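Local coordinates for protein VP35 (Myotis lucifugus, PDB 6DKU) that probably antagonises innate immune signalling as a bat-genome homologue of filoviral VP35, the chain being its interferon inhibitory domain, at residues K88-V102 against I116-I128. The protein carries 1 engineered substitution. Numbering follows the deposited sequence.
Engineered in segment 88-102: Arg97 (natural residue Gly).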
ATOM      1  N   LYS A  88      18.202   8.756   1.123  1.00102.43           N
ATOM      2  CA  LYS A  88      17.051   9.035   1.980  1.00 86.17           C
ATOM      3  C   LYS A  88      16.331  10.300   1.531  1.00 77.21           C
ATOM      4  O   LYS A  88      15.118  10.443   1.739  1.00 73.17           O
ATOM      5  CB  LYS A  88      17.504   9.158   3.438  1.00 88.05           C
ATOM      6  CG  LYS A  88      16.409   9.333   4.473  1.00 91.67           C
ATOM      7  CD  LYS A  88      17.000   9.224   5.876  1.00 87.09           C
ATOM      8  CE  LYS A  88      16.315  10.157   6.860  1.00 77.89           C
ATOM      9  NZ  LYS A  88      15.514   9.403   7.860  1.00 78.41           N
ATOM     10  N   SER A  89      17.058  11.210   0.880  1.00 90.20           N
ATOM     11  CA  SER A  89      16.500  12.502   0.499  1.00 84.62           C
ATOM     12  C   SER A  89      15.376  12.378  -0.527  1.00 82.56           C
ATOM     13  O   SER A  89      14.492  13.238  -0.563  1.00 84.52           O
ATOM     14  CB  SER A  89      17.608  13.405  -0.038  1.00 84.70           C
ATOM     15  OG  SER A  89      18.788  13.256   0.725  1.00 95.61           O
ATOM     16  N   GLN A  90      15.382  11.344  -1.372  1.00 93.06           N
ATOM     17  CA  GLN A  90      14.314  11.184  -2.358  1.00 99.04           C
ATOM     18  C   GLN A  90      13.074  10.512  -1.789  1.00 91.22           C
ATOM     19  O   GLN A  90      12.083  10.359  -2.507  1.00 94.13           O
ATOM     20  CB  GLN A  90      14.814  10.394  -3.574  1.00113.36           C
ATOM     21  CG  GLN A  90      15.912  11.109  -4.296  1.00124.92           C
ATOM     22  CD  GLN A  90      17.267  10.637  -3.864  1.00129.90           C
ATOM     23  OE1 GLN A  90      17.469  10.307  -2.690  1.00136.94           O
ATOM     24  NE2 GLN A  90      18.236  10.728  -4.766  1.00124.74           N
ATOM     25  N   ILE A  91      13.106  10.098  -0.528  1.00 80.15           N
ATOM     26  CA  ILE A  91      11.897   9.661   0.161  1.00 69.20           C
ATOM     27  C   ILE A  91      11.131  10.918   0.550  1.00 58.58           C
ATOM     28  O   ILE A  91      11.737  11.853   1.094  1.00 68.29           O
ATOM     29  CB  ILE A  91      12.218   8.795   1.391  1.00 65.55           C
ATOM     30  CG1 ILE A  91      13.072   7.589   1.003  1.00 72.01           C
ATOM     31  CG2 ILE A  91      10.945   8.338   2.070  1.00 54.50           C
ATOM     32  CD1 ILE A  91      13.433   6.699   2.181  1.00 67.56           C
ATOM     33  N   PRO A  92       9.825  10.991   0.279  1.00 56.53           N
ATOM     34  CA  PRO A  92       9.034  12.170   0.671  1.00 55.60           C
ATOM     35  C   PRO A  92       9.345  12.621   2.091  1.00 67.59           C
ATOM     36  O   PRO A  92       9.480  11.804   3.005  1.00 62.67           O
ATOM     37  CB  PRO A  92       7.588  11.679   0.540  1.00 48.23           C
ATOM     38  CG  PRO A  92       7.659  10.671  -0.569  1.00 56.11           C
ATOM     39  CD  PRO A  92       9.012   9.993  -0.440  1.00 50.80           C
ATOM     40  N   ARG A  93       9.457  13.944   2.261  1.00 83.01           N
ATOM     41  CA  ARG A  93       9.988  14.511   3.500  1.00 68.75           C
ATOM     42  C   ARG A  93       9.094  14.212   4.697  1.00 62.48           C
ATOM     43  O   ARG A  93       9.591  13.911   5.787  1.00 70.30           O
ATOM     44  CB  ARG A  93      10.173  16.016   3.344  1.00 72.37           C
ATOM     45  CG  ARG A  93      11.223  16.598   4.270  1.00 88.84           C
ATOM     46  CD  ARG A  93      12.513  16.842   3.517  1.00100.06           C
ATOM     47  NE  ARG A  93      12.531  18.180   2.942  1.00111.77           N
ATOM     48  CZ  ARG A  93      13.175  19.210   3.482  1.00116.50           C
ATOM     49  NH1 ARG A  93      13.855  19.047   4.611  1.00118.97           N
ATOM     50  NH2 ARG A  93      13.139  20.401   2.898  1.00116.51           N
ATOM     51  N   ALA A  94       7.775  14.293   4.524  1.00 57.84           N
ATOM     52  CA  ALA A  94       6.882  14.074   5.656  1.00 58.98           C
ATOM     53  C   ALA A  94       6.995  12.663   6.219  1.00 65.77           C
ATOM     54  O   ALA A  94       6.649  12.446   7.387  1.00 67.04           O
ATOM     55  CB  ALA A  94       5.438  14.364   5.254  1.00 62.44           C
ATOM     56  N   TYR A  95       7.480  11.704   5.424  1.00 61.83           N
ATOM     57  CA  TYR A  95       7.664  10.344   5.913  1.00 50.08           C
ATOM     58  C   TYR A  95       8.886  10.208   6.814  1.00 60.85           C
ATOM     59  O   TYR A  95       8.967   9.237   7.576  1.00 75.38           O
ATOM     60  CB  TYR A  95       7.800   9.361   4.747  1.00 43.31           C
ATOM     61  CG  TYR A  95       6.677   9.356   3.720  1.00 54.44           C
ATOM     62  CD1 TYR A  95       5.458   9.964   3.971  1.00 50.13           C
ATOM     63  CD2 TYR A  95       6.846   8.723   2.492  1.00 63.07           C
ATOM     64  CE1 TYR A  95       4.444   9.952   3.028  1.00 41.77           C
ATOM     65  CE2 TYR A  95       5.841   8.702   1.548  1.00 50.16           C
ATOM     66  CZ  TYR A  95       4.640   9.321   1.819  1.00 53.08           C
ATOM     67  OH  TYR A  95       3.633   9.313   0.874  1.00 51.70           O
ATOM     68  N   HIS A  96       9.817  11.167   6.759  1.00 62.58           N
ATOM     69  CA  HIS A  96      11.126  11.005   7.396  1.00 73.41           C
ATOM     70  C   HIS A  96      11.004  10.649   8.873  1.00 62.76           C
ATOM     71  O   HIS A  96      11.735   9.791   9.381  1.00 61.57           O
ATOM     72  CB  HIS A  96      11.954  12.286   7.244  1.00 76.67           C
ATOM     73  CG  HIS A  96      12.685  12.401   5.940  1.00 78.17           C
ATOM     74  ND1 HIS A  96      12.448  11.566   4.869  1.00 76.33           N
ATOM     75  CD2 HIS A  96      13.646  13.267   5.537  1.00 82.43           C
ATOM     76  CE1 HIS A  96      13.233  11.911   3.863  1.00 78.44           C
ATOM     77  NE2 HIS A  96      13.970  12.940   4.244  1.00 80.29           N
ATOM     78  N   ARG A  97      10.097  11.316   9.587  1.00 63.59           N
ATOM     79  CA  ARG A  97      10.016  11.117  11.028  1.00 56.96           C
ATOM     80  C   ARG A  97       9.431   9.764  11.397  1.00 55.90           C
ATOM     81  O   ARG A  97       9.662   9.297  12.515  1.00 64.60           O
ATOM     82  CB  ARG A  97       9.194  12.230  11.674  1.00 54.72           C
ATOM     83  CG  ARG A  97       8.076  12.752  10.806  1.00 71.70           C
ATOM     84  CD  ARG A  97       7.215  13.729  11.571  1.00 78.31           C
ATOM     85  NE  ARG A  97       6.076  13.051  12.176  1.00 89.49           N
ATOM     86  CZ  ARG A  97       4.912  12.866  11.561  1.00 96.33           C
ATOM     87  NH1 ARG A  97       4.744  13.318  10.324  1.00100.51           N
ATOM     88  NH2 ARG A  97       3.917  12.232  12.177  1.00 89.46           N
ATOM     89  N   ARG A  98       8.694   9.120  10.492  1.00 55.19           N
ATOM     90  CA  ARG A  98       8.083   7.832  10.789  1.00 47.50           C
ATOM     91  C   ARG A  98       8.910   6.649  10.299  1.00 54.81           C
ATOM     92  O   ARG A  98       8.580   5.503  10.622  1.00 53.46           O
ATOM     93  CB  ARG A  98       6.677   7.760  10.184  1.00 46.28           C
ATOM     94  CG  ARG A  98       5.773   8.922  10.586  1.00 42.16           C
ATOM     95  CD  ARG A  98       4.298   8.604  10.351  1.00 45.77           C
ATOM     96  NE  ARG A  98       4.002   8.324   8.945  1.00 61.39           N
ATOM     97  CZ  ARG A  98       3.667   7.125   8.474  1.00 61.52           C
ATOM     98  NH1 ARG A  98       3.589   6.082   9.295  1.00 48.11           N
ATOM     99  NH2 ARG A  98       3.413   6.963   7.181  1.00 56.87           N
ATOM    100  N   LEU A  99       9.971   6.892   9.536  1.00 55.35           N
ATOM    101  CA  LEU A  99      10.798   5.797   9.054  1.00 53.65           C
ATOM    102  C   LEU A  99      11.490   5.113  10.230  1.00 57.95           C
ATOM    103  O   LEU A  99      12.023   5.775  11.126  1.00 53.42           O
ATOM    104  CB  LEU A  99      11.821   6.316   8.045  1.00 46.59           C
ATOM    105  CG  LEU A  99      11.298   6.993   6.772  1.00 58.74           C
ATOM    106  CD1 LEU A  99      12.451   7.573   5.956  1.00 54.75           C
ATOM    107  CD2 LEU A  99      10.464   6.047   5.916  1.00 43.04           C
ATOM    108  N   ARG A 100      11.450   3.785  10.240  1.00 51.08           N
ATOM    109  CA  ARG A 100      12.118   2.969  11.242  1.00 58.72           C
ATOM    110  C   ARG A 100      12.940   1.898  10.545  1.00 72.31           C
ATOM    111  O   ARG A 100      12.630   1.489   9.422  1.00 81.46           O
ATOM    112  CB  ARG A 100      11.123   2.292  12.202  1.00 57.73           C
ATOM    113  CG  ARG A 100      10.049   3.200  12.784  1.00 51.13           C
ATOM    114  CD  ARG A 100      10.551   3.857  14.051  1.00 52.60           C
ATOM    115  NE  ARG A 100       9.622   4.871  14.521  1.00 63.43           N
ATOM    116  CZ  ARG A 100       9.698   6.152  14.182  1.00 72.31           C
ATOM    117  NH1 ARG A 100       8.816   7.021  14.660  1.00 68.00           N
ATOM    118  NH2 ARG A 100      10.644   6.561  13.341  1.00 78.07           N
ATOM    119  N   ASP A 101      13.993   1.443  11.213  1.00 86.36           N
ATOM    120  CA  ASP A 101      14.768   0.345  10.661  1.00 88.20           C
ATOM    121  C   ASP A 101      13.910  -0.913  10.618  1.00 69.82           C
ATOM    122  O   ASP A 101      12.876  -1.018  11.284  1.00 66.54           O
ATOM    123  CB  ASP A 101      16.049   0.121  11.467  1.00 93.05           C
ATOM    124  CG  ASP A 101      15.824   0.243  12.954  1.00120.17           C
ATOM    125  OD1 ASP A 101      15.141   1.205  13.373  1.00122.97           O
ATOM    126  OD2 ASP A 101      16.333  -0.617  13.705  1.00137.93           O
ATOM    127  N   VAL A 102      14.340  -1.868   9.808  1.00 69.22           N
ATOM    128  CA  VAL A 102      13.445  -2.940   9.397  1.00 75.99           C
ATOM    129  C   VAL A 102      13.913  -4.258  10.005  1.00 83.38           C
ATOM    130  O   VAL A 102      15.118  -4.554   9.996  1.00 82.34           O
ATOM    131  CB  VAL A 102      13.343  -2.989   7.862  1.00 78.13           C
ATOM    132  CG1 VAL A 102      14.600  -3.568   7.229  1.00 75.61           C
ATOM    133  CG2 VAL A 102      12.102  -3.740   7.424  1.00 98.08           C
ATOM    134  N   ILE A 116       9.158  -0.916   2.167  1.00 52.93           N
ATOM    135  CA  ILE A 116      10.527  -1.102   2.613  1.00 54.31           C
ATOM    136  C   ILE A 116      11.394  -0.314   1.637  1.00 57.51           C
ATOM    137  O   ILE A 116      11.589  -0.733   0.490  1.00 60.79           O
ATOM    138  CB  ILE A 116      10.920  -2.581   2.650  1.00 46.24           C
ATOM    139  CG1 ILE A 116       9.968  -3.367   3.547  1.00 54.67           C
ATOM    140  CG2 ILE A 116      12.330  -2.728   3.165  1.00 61.90           C
ATOM    141  CD1 ILE A 116       9.529  -2.638   4.796  1.00 62.45           C
ATOM    142  N   TYR A 117      11.880   0.848   2.068  1.00 52.04           N
ATOM    143  CA  TYR A 117      12.763   1.643   1.225  1.00 57.62           C
ATOM    144  C   TYR A 117      14.175   1.078   1.257  1.00 71.66           C
ATOM    145  O   TYR A 117      14.672   0.677   2.313  1.00 69.41           O
ATOM    146  CB  TYR A 117      12.797   3.097   1.686  1.00 65.04           C
ATOM    147  CG  TYR A 117      11.559   3.886   1.352  1.00 56.16           C
ATOM    148  CD1 TYR A 117      11.271   4.246   0.046  1.00 55.73           C
ATOM    149  CD2 TYR A 117      10.688   4.284   2.349  1.00 53.84           C
ATOM    150  CE1 TYR A 117      10.134   4.972  -0.252  1.00 64.60           C
ATOM    151  CE2 TYR A 117       9.558   5.006   2.064  1.00 56.56           C
ATOM    152  CZ  TYR A 117       9.283   5.349   0.767  1.00 62.43           C
ATOM    153  OH  TYR A 117       8.149   6.071   0.500  1.00 64.22           O
ATOM    154  N   LEU A 118      14.826   1.065   0.096  1.00 84.44           N
ATOM    155  CA  LEU A 118      16.203   0.596  -0.047  1.00 79.56           C
ATOM    156  C   LEU A 118      17.110   1.796  -0.287  1.00 81.36           C
ATOM    157  O   LEU A 118      17.040   2.435  -1.343  1.00 81.41           O
ATOM    158  CB  LEU A 118      16.302  -0.424  -1.177  1.00 76.37           C
ATOM    159  CG  LEU A 118      16.347  -1.860  -0.675  1.00 76.71           C
ATOM    160  CD1 LEU A 118      17.758  -2.184  -0.192  1.00 93.97           C
ATOM    161  CD2 LEU A 118      15.324  -2.049   0.455  1.00 75.48           C
ATOM    162  N   THR A 119      17.950   2.102   0.701  1.00 92.51           N
ATOM    163  CA  THR A 119      18.892   3.206   0.667  1.00102.92           C
ATOM    164  C   THR A 119      20.315   2.671   0.750  1.00103.55           C
ATOM    165  O   THR A 119      20.544   1.595   1.314  1.00 89.73           O
ATOM    166  CB  THR A 119      18.658   4.189   1.821  1.00 98.08           C
ATOM    167  OG1 THR A 119      19.358   3.719   2.980  1.00 98.57           O
ATOM    168  CG2 THR A 119      17.171   4.306   2.137  1.00 86.86           C
ATOM    169  N   PRO A 120      21.287   3.394   0.184  1.00114.26           N
ATOM    170  CA  PRO A 120      22.667   2.885   0.163  1.00117.80           C
ATOM    171  C   PRO A 120      23.231   2.566   1.534  1.00123.95           C
ATOM    172  O   PRO A 120      24.038   1.639   1.645  1.00134.69           O
ATOM    173  CB  PRO A 120      23.438   4.013  -0.530  1.00110.54           C
ATOM    174  CG  PRO A 120      22.422   4.614  -1.445  1.00111.53           C
ATOM    175  CD  PRO A 120      21.126   4.574  -0.681  1.00110.12           C
ATOM    176  N   GLU A 121      22.822   3.263   2.587  1.00119.75           N
ATOM    177  CA  GLU A 121      23.181   2.878   3.948  1.00129.95           C
ATOM    178  C   GLU A 121      21.901   2.756   4.769  1.00127.80           C
ATOM    179  O   GLU A 121      21.521   3.657   5.509  1.00132.69           O
ATOM    180  CB  GLU A 121      24.201   3.873   4.585  1.00137.68           C
ATOM    181  CG  GLU A 121      24.418   3.688   6.103  1.00139.03           C
ATOM    182  CD  GLU A 121      25.786   4.173   6.625  1.00136.35           C
ATOM    183  OE1 GLU A 121      26.037   4.043   7.848  1.00130.93           O
ATOM    184  OE2 GLU A 121      26.615   4.661   5.825  1.00137.32           O
ATOM    185  N   GLY A 122      21.234   1.617   4.644  1.00122.59           N
ATOM    186  CA  GLY A 122      20.080   1.307   5.464  1.00124.29           C
ATOM    187  C   GLY A 122      18.911   0.800   4.633  1.00113.15           C
ATOM    188  O   GLY A 122      18.827   0.993   3.425  1.00113.79           O
ATOM    189  N   SER A 123      18.014   0.115   5.339  1.00 91.85           N
ATOM    190  CA  SER A 123      16.764  -0.411   4.797  1.00 78.74           C
ATOM    191  C   SER A 123      15.650   0.108   5.704  1.00 85.56           C
ATOM    192  O   SER A 123      15.366  -0.484   6.749  1.00 90.90           O
ATOM    193  CB  SER A 123      16.792  -1.933   4.750  1.00 74.81           C
ATOM    194  OG  SER A 123      16.021  -2.438   3.664  1.00 93.29           O
ATOM    195  N   LEU A 124      15.037   1.222   5.312  1.00 82.08           N
ATOM    196  CA  LEU A 124      14.094   1.946   6.154  1.00 77.28           C
ATOM    197  C   LEU A 124      12.669   1.578   5.777  1.00 71.04           C
ATOM    198  O   LEU A 124      12.317   1.569   4.595  1.00 70.12           O
ATOM    199  CB  LEU A 124      14.298   3.455   6.019  1.00 70.97           C
ATOM    200  CG  LEU A 124      15.735   3.961   6.167  1.00 70.00           C
ATOM    201  CD1 LEU A 124      15.756   5.481   6.284  1.00 67.88           C
ATOM    202  CD2 LEU A 124      16.414   3.316   7.363  1.00 66.44           C
ATOM    203  N   GLY A 125      11.851   1.294   6.784  1.00 65.64           N
ATOM    204  CA  GLY A 125      10.471   0.885   6.574  1.00 54.71           C
ATOM    205  C   GLY A 125       9.503   1.998   6.892  1.00 52.80           C
ATOM    206  O   GLY A 125       9.709   2.782   7.822  1.00 55.44           O
ATOM    207  N   LEU A 126       8.432   2.074   6.106  1.00 52.90           N
ATOM    208  CA  LEU A 126       7.368   3.038   6.329  1.00 55.05           C
ATOM    209  C   LEU A 126       6.080   2.273   6.579  1.00 56.70           C
ATOM    210  O   LEU A 126       5.678   1.447   5.754  1.00 52.89           O
ATOM    211  CB  LEU A 126       7.219   3.985   5.139  1.00 50.29           C
ATOM    212  CG  LEU A 126       6.019   4.929   5.209  1.00 47.39           C
ATOM    213  CD1 LEU A 126       6.391   6.209   5.931  1.00 61.56           C
ATOM    214  CD2 LEU A 126       5.500   5.227   3.821  1.00 55.40           C
ATOM    215  N   LYS A 127       5.453   2.531   7.723  1.00 61.12           N
ATOM    216  CA  LYS A 127       4.180   1.927   8.074  1.00 46.01           C
ATOM    217  C   LYS A 127       3.034   2.853   7.686  1.00 50.80           C
ATOM    218  O   LYS A 127       3.231   4.018   7.325  1.00 45.09           O
ATOM    219  CB  LYS A 127       4.130   1.594   9.566  1.00 40.44           C
ATOM    220  CG  LYS A 127       5.020   0.435   9.928  1.00 57.29           C
ATOM    221  CD  LYS A 127       4.735  -0.137  11.309  1.00 58.97           C
ATOM    222  CE  LYS A 127       6.037  -0.631  11.958  1.00 60.90           C
ATOM    223  NZ  LYS A 127       5.901  -1.980  12.592  1.00 66.87           N
ATOM    224  N   ILE A 128       1.818   2.318   7.764  1.00 50.18           N
ATOM    225  CA  ILE A 128       0.641   3.060   7.346  1.00 50.45           C
ATOM    226  C   ILE A 128       0.306   4.171   8.341  1.00 71.85           C
ATOM    227  O   ILE A 128       0.404   3.996   9.559  1.00 81.20           O
ATOM    228  CB  ILE A 128      -0.554   2.117   7.144  1.00 51.53           C
ATOM    229  CG1 ILE A 128      -1.774   2.916   6.680  1.00 55.89           C
ATOM    230  CG2 ILE A 128      -0.827   1.304   8.403  1.00 40.59           C
ATOM    231  CD1 ILE A 128      -1.492   3.770   5.447  1.00 44.76           C
ATOM    232  OXT ILE A 128      -0.061   5.281   7.945  1.00 77.45           O
TER
HETATM  233  O   HOH W   1       6.477   4.010   9.554  1.00 51.54           O
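Arg98 presents both terminal nitrogens, NH1 and NH2, to the single carbonyl oxygen of Lys127, with Arg98 NH1 to Lys127 O at 2.9 Å. That oxygen lies 8° out of the guanidinium plane; relative to the carbonyl group, NH2 sits nearly on the C=O axis, whereas NH1 stands well above the carbonyl plane. One guanidinium face rests on Leu126 CD1, and the terminal carboxylate of Ile128 adds a long, charge-only salt bridge. A water accepts from Lys127 N and donates to Arg98 O, extending the pairing where direct backbone bonds stop. Those bonds belong to Arg100 and Gly125, an antiparallel hydrogen-bonded pair: Arg100 O to Gly125 N is 2.8 Å, and Arg100 N to Gly125 O is 3.1 Å. The short strand 100-101 is thereby attached to strand 122-127 as an outer strand of the four-stranded mixed sheet, which packs against the helical part of the VP35 interferon inhibitory domain. Ahead of it, residues 88-99 fold back over the sheet. Ile91 CD1 sits over the Tyr117 ring, 3.8 Å from its centroid and 26° off the normal, as a CH-pi contact. Leu126, its CG anti to the backbone N (chi1 173°), sends CD2 over the Tyr95 ring, 4.2 Å from the centroid; Pro92 CB covers the opposite face. Leu99 packs CD2 against Leu126 CB and Tyr117 CD2, and its CD1 lies 3.9 Å from Leu124 CD1. Further out, the Tyr95 hydroxyl is hydrogen-bonded to the Glu29 carboxylate of helix 26-37, while Arg100 NH1 and NH2 both bond to the carbonyl of Arg97, an engineered residue.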